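Local coordinates for protein alginate lyase, family PL7 (Zobellia galactanivorans, PDB 3ZPY) that probably cleaves the polysaccharide alginate as a family PL7 lyase, of which this chain is the catalytic domain, at residues Leu8-Phe20 against Pro75-Leu87. Residues are numbered along the deposited sequence; the frame is centred on the assembly and turned at random.
Sequences LGITANTWKINSF and PRVELREMDNGNL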
# COMPACT_ATOMS: atom_id res chain seq x y z
N LEU A 8 -0.66 16.29 0.73
CA LEU A 8 0.20 15.28 0.15
C LEU A 8 0.66 15.69 -1.27
O LEU A 8 1.62 15.11 -1.82
CB LEU A 8 -0.55 13.96 0.13
CG LEU A 8 0.29 12.70 -0.00
CD1 LEU A 8 1.36 12.47 1.08
CD2 LEU A 8 -0.68 11.46 -0.05
N GLY A 9 -0.01 16.69 -1.85
CA GLY A 9 0.34 17.14 -3.22
C GLY A 9 -0.11 16.20 -4.32
O GLY A 9 0.62 16.01 -5.30
N ILE A 10 -1.27 15.59 -4.16
CA ILE A 10 -1.78 14.57 -5.14
C ILE A 10 -2.97 15.17 -5.88
O ILE A 10 -3.62 16.07 -5.39
CB ILE A 10 -2.17 13.20 -4.48
CG1 ILE A 10 -3.24 13.39 -3.37
CG2 ILE A 10 -0.88 12.51 -3.89
CD1 ILE A 10 -3.73 12.06 -2.83
N THR A 11 -3.27 14.64 -7.06
CA THR A 11 -4.41 15.14 -7.84
C THR A 11 -5.02 13.87 -8.52
O THR A 11 -4.33 12.84 -8.58
CB THR A 11 -3.95 16.11 -8.96
OG1 THR A 11 -3.18 15.32 -9.93
CG2 THR A 11 -3.13 17.29 -8.37
N ALA A 12 -6.23 13.96 -9.06
CA ALA A 12 -6.87 12.79 -9.68
C ALA A 12 -6.02 12.31 -10.89
O ALA A 12 -5.94 11.11 -11.23
CB ALA A 12 -8.29 13.13 -10.10
N ASN A 13 -5.35 13.24 -11.52
CA ASN A 13 -4.55 12.92 -12.62
C ASN A 13 -3.22 12.16 -12.29
O ASN A 13 -2.63 11.47 -13.15
CB ASN A 13 -4.46 14.07 -13.58
CG ASN A 13 -5.59 14.05 -14.63
OD1 ASN A 13 -5.35 14.38 -15.78
ND2 ASN A 13 -6.82 13.56 -14.24
N THR A 14 -2.78 12.20 -11.00
CA THR A 14 -1.57 11.49 -10.56
C THR A 14 -1.82 10.24 -9.64
O THR A 14 -0.96 9.37 -9.57
CB THR A 14 -0.51 12.45 -9.91
OG1 THR A 14 -1.13 13.13 -8.82
CG2 THR A 14 -0.01 13.45 -10.94
N TRP A 15 -2.92 10.26 -8.89
CA TRP A 15 -3.26 9.13 -8.00
C TRP A 15 -4.78 9.00 -7.89
O TRP A 15 -5.47 9.99 -7.76
CB TRP A 15 -2.74 9.33 -6.60
CG TRP A 15 -1.24 9.46 -6.49
CD1 TRP A 15 -0.49 10.65 -6.54
CD2 TRP A 15 -0.27 8.38 -6.32
NE1 TRP A 15 0.83 10.36 -6.47
CE2 TRP A 15 1.02 8.99 -6.33
CE3 TRP A 15 -0.37 6.96 -6.23
CZ2 TRP A 15 2.18 8.25 -6.19
CZ3 TRP A 15 0.78 6.22 -6.09
CH2 TRP A 15 2.04 6.85 -6.06
N LYS A 16 -5.28 7.76 -7.97
CA LYS A 16 -6.63 7.47 -7.66
C LYS A 16 -6.69 7.00 -6.19
O LYS A 16 -5.84 6.23 -5.72
CB LYS A 16 -7.11 6.33 -8.59
CG LYS A 16 -8.44 5.70 -8.24
CD LYS A 16 -8.94 4.78 -9.42
CE LYS A 16 -9.08 5.44 -10.84
NZ LYS A 16 -9.66 4.71 -12.08
N ILE A 17 -7.75 7.44 -5.50
CA ILE A 17 -7.92 7.14 -4.07
C ILE A 17 -8.92 6.00 -3.89
O ILE A 17 -10.10 6.16 -4.21
CB ILE A 17 -8.41 8.39 -3.31
CG1 ILE A 17 -7.40 9.49 -3.43
CG2 ILE A 17 -8.55 8.05 -1.82
CD1 ILE A 17 -8.02 10.83 -2.97
N ASN A 18 -8.36 4.86 -3.37
CA ASN A 18 -9.19 3.68 -2.97
C ASN A 18 -9.63 3.87 -1.50
O ASN A 18 -8.79 4.06 -0.64
CB ASN A 18 -8.41 2.35 -3.03
CG ASN A 18 -7.67 2.07 -4.32
OD1 ASN A 18 -8.09 2.39 -5.44
ND2 ASN A 18 -6.59 1.39 -4.16
N SER A 19 -10.94 3.97 -1.21
CA SER A 19 -11.40 4.18 0.14
C SER A 19 -12.75 3.62 0.33
O SER A 19 -13.31 2.90 -0.57
CB SER A 19 -11.29 5.68 0.52
OG SER A 19 -11.39 5.86 1.90
N PHE A 20 -13.31 3.86 1.51
CA PHE A 20 -14.62 3.33 1.87
C PHE A 20 -15.56 4.47 2.22
O PHE A 20 -15.08 5.56 2.60
CB PHE A 20 -14.51 2.44 3.14
CG PHE A 20 -14.02 1.05 2.87
CD1 PHE A 20 -12.65 0.80 2.73
CD2 PHE A 20 -14.94 -0.04 2.74
CE1 PHE A 20 -12.19 -0.46 2.37
CE2 PHE A 20 -14.45 -1.29 2.39
CZ PHE A 20 -13.08 -1.52 2.28
N PRO A 75 -8.80 -5.86 2.87
CA PRO A 75 -9.26 -4.50 2.51
C PRO A 75 -8.09 -3.48 2.45
O PRO A 75 -6.95 -3.71 2.93
CB PRO A 75 -10.17 -4.11 3.70
CG PRO A 75 -9.54 -4.86 4.92
CD PRO A 75 -9.04 -6.20 4.31
N ARG A 76 -8.38 -2.32 1.86
CA ARG A 76 -7.32 -1.29 1.77
C ARG A 76 -7.92 0.07 1.77
O ARG A 76 -9.10 0.24 1.39
CB ARG A 76 -6.51 -1.45 0.45
CG ARG A 76 -7.37 -1.19 -0.81
CD ARG A 76 -6.64 -1.57 -2.09
NE ARG A 76 -6.76 -3.00 -2.39
CZ ARG A 76 -5.77 -3.79 -2.83
NH1 ARG A 76 -4.54 -3.29 -3.07
NH2 ARG A 76 -6.08 -5.02 -3.19
N VAL A 77 -7.11 1.06 2.16
CA VAL A 77 -7.37 2.47 1.90
C VAL A 77 -6.01 2.96 1.37
O VAL A 77 -5.03 2.83 2.04
CB VAL A 77 -7.76 3.19 3.16
CG1 VAL A 77 -7.74 4.69 2.88
CG2 VAL A 77 -9.09 2.71 3.73
N GLU A 78 -5.93 3.36 0.11
CA GLU A 78 -4.63 3.40 -0.58
C GLU A 78 -4.73 4.27 -1.85
O GLU A 78 -5.78 4.51 -2.31
CB GLU A 78 -4.22 1.92 -0.84
CG GLU A 78 -2.93 1.57 -1.35
CD GLU A 78 -2.79 0.10 -1.56
OE1 GLU A 78 -3.53 -0.54 -2.26
OE2 GLU A 78 -1.70 -0.27 -1.27
N LEU A 79 -3.57 4.67 -2.37
CA LEU A 79 -3.51 5.36 -3.66
C LEU A 79 -3.02 4.43 -4.74
O LEU A 79 -2.11 3.58 -4.48
CB LEU A 79 -2.52 6.54 -3.52
CG LEU A 79 -2.75 7.46 -2.32
CD1 LEU A 79 -1.71 8.58 -2.38
CD2 LEU A 79 -4.14 8.04 -2.37
N ARG A 80 -3.57 4.65 -5.94
CA ARG A 80 -3.20 3.92 -7.13
C ARG A 80 -2.58 4.87 -8.14
O ARG A 80 -3.24 5.80 -8.54
CB ARG A 80 -4.46 3.19 -7.66
CG ARG A 80 -4.20 2.19 -8.82
CD ARG A 80 -4.25 2.83 -10.19
NE ARG A 80 -4.41 1.74 -11.17
CZ ARG A 80 -3.59 1.48 -12.21
NH1 ARG A 80 -2.50 2.20 -12.47
NH2 ARG A 80 -3.85 0.47 -13.00
N GLU A 81 -1.34 4.62 -8.55
CA GLU A 81 -0.63 5.52 -9.48
C GLU A 81 -1.39 5.72 -10.76
O GLU A 81 -1.82 4.72 -11.42
CB GLU A 81 0.73 4.94 -9.79
CG GLU A 81 1.64 5.94 -10.52
CD GLU A 81 2.83 5.29 -11.17
OE1 GLU A 81 3.02 4.04 -10.99
OE2 GLU A 81 3.55 5.99 -11.94
N MET A 82 -1.55 6.99 -11.14
CA MET A 82 -2.12 7.39 -12.44
C MET A 82 -1.06 8.09 -13.31
O MET A 82 -0.02 8.50 -12.79
CB MET A 82 -3.38 8.21 -12.29
CG MET A 82 -4.48 7.51 -11.46
SD MET A 82 -5.20 6.07 -12.22
CE MET A 82 -6.24 6.86 -13.46
N ASP A 83 -1.35 8.26 -14.57
CA ASP A 83 -0.40 8.78 -15.56
C ASP A 83 -1.19 9.81 -16.37
O ASP A 83 -1.70 9.55 -17.45
CB ASP A 83 0.10 7.63 -16.41
CG ASP A 83 0.98 8.10 -17.57
OD1 ASP A 83 1.52 9.22 -17.45
OD2 ASP A 83 1.13 7.31 -18.52
N ASN A 84 -1.24 11.01 -15.84
CA ASN A 84 -1.97 12.12 -16.52
C ASN A 84 -3.31 11.69 -16.99
O ASN A 84 -3.73 11.87 -18.15
CB ASN A 84 -1.12 12.77 -17.60
CG ASN A 84 -0.02 13.55 -16.98
OD1 ASN A 84 -0.30 14.43 -16.20
ND2 ASN A 84 1.24 13.19 -17.25
N GLY A 85 -3.99 11.07 -15.99
CA GLY A 85 -5.37 10.66 -16.11
C GLY A 85 -5.56 9.23 -16.64
O GLY A 85 -6.60 8.60 -16.35
N ASN A 86 -4.60 8.74 -17.46
CA ASN A 86 -4.56 7.28 -17.90
C ASN A 86 -4.18 6.46 -16.65
O ASN A 86 -3.57 6.94 -15.69
CB ASN A 86 -3.47 6.95 -18.94
CG ASN A 86 -3.59 7.76 -20.18
OD1 ASN A 86 -4.28 7.38 -21.09
ND2 ASN A 86 -2.88 8.90 -20.20
N LEU A 87 -4.53 5.18 -16.62
CA LEU A 87 -3.95 4.30 -15.61
C LEU A 87 -2.43 4.26 -15.86
O LEU A 87 -2.00 4.08 -17.00
CB LEU A 87 -4.53 2.87 -15.79
CG LEU A 87 -6.02 2.67 -15.51
CD1 LEU A 87 -6.52 1.28 -15.97
CD2 LEU A 87 -6.37 2.96 -14.04
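Trp15 crosses Leu79 at about a right angle, its CE3 lying 3.5 Å from Leu79 CB while Leu79 CD1 sits over one face of the indole, offset toward the rim. With CG anti to the carbonyl carbon (chi1 -61°), the indole swings across the neighbouring strand, bringing CE3 to 3.4 Å from Glu81 N and CZ3 alongside Glu81 CB. Leu79 CD1 meets Leu8 CD2 tip to tip at 3.8 Å, CD2 packs against CG1 of Ile17, which runs alongside and points the same way, and both methyls touch Ile10 CD1. Were Trp15 cut back to an alanine, a gap would probably open beside Leu79 and Glu81, and Leu79 CD1 would lose the indole face it rests on.

Beneath these side chains, residues 15–20 and 76–83 pair as antiparallel strands. Lys16 and Arg80 form one hydrogen-bonded pair, Asn18 and Glu78 the next; Asn18 N to Glu78 O spans 2.8 Å. On the other side of the sheet from Trp15, Met82 lies obliquely across Lys16, its CG 3.6 Å from Lys16 N and its CE against Lys16 CE. Farther along, the edge of the Phe20 ring faces Arg76 O, with CE1 3.3 Å away. At the opposite end, Gly85 N in the type I' turn Asp83–Asn86 donates to Asn13 O at 3.2 Å.

The Trp15–Leu79 cluster lies between the two antiparallel sheets of the PL7 beta-jelly-roll: Leu243 and Val245 of strand 235–247 pack on Trp15, and Phe60 of strand 58–63 on Leu79. Within its own sheet, strand 76–83 is flanked by strand 15–21 and by strands 216–219 and 221–223.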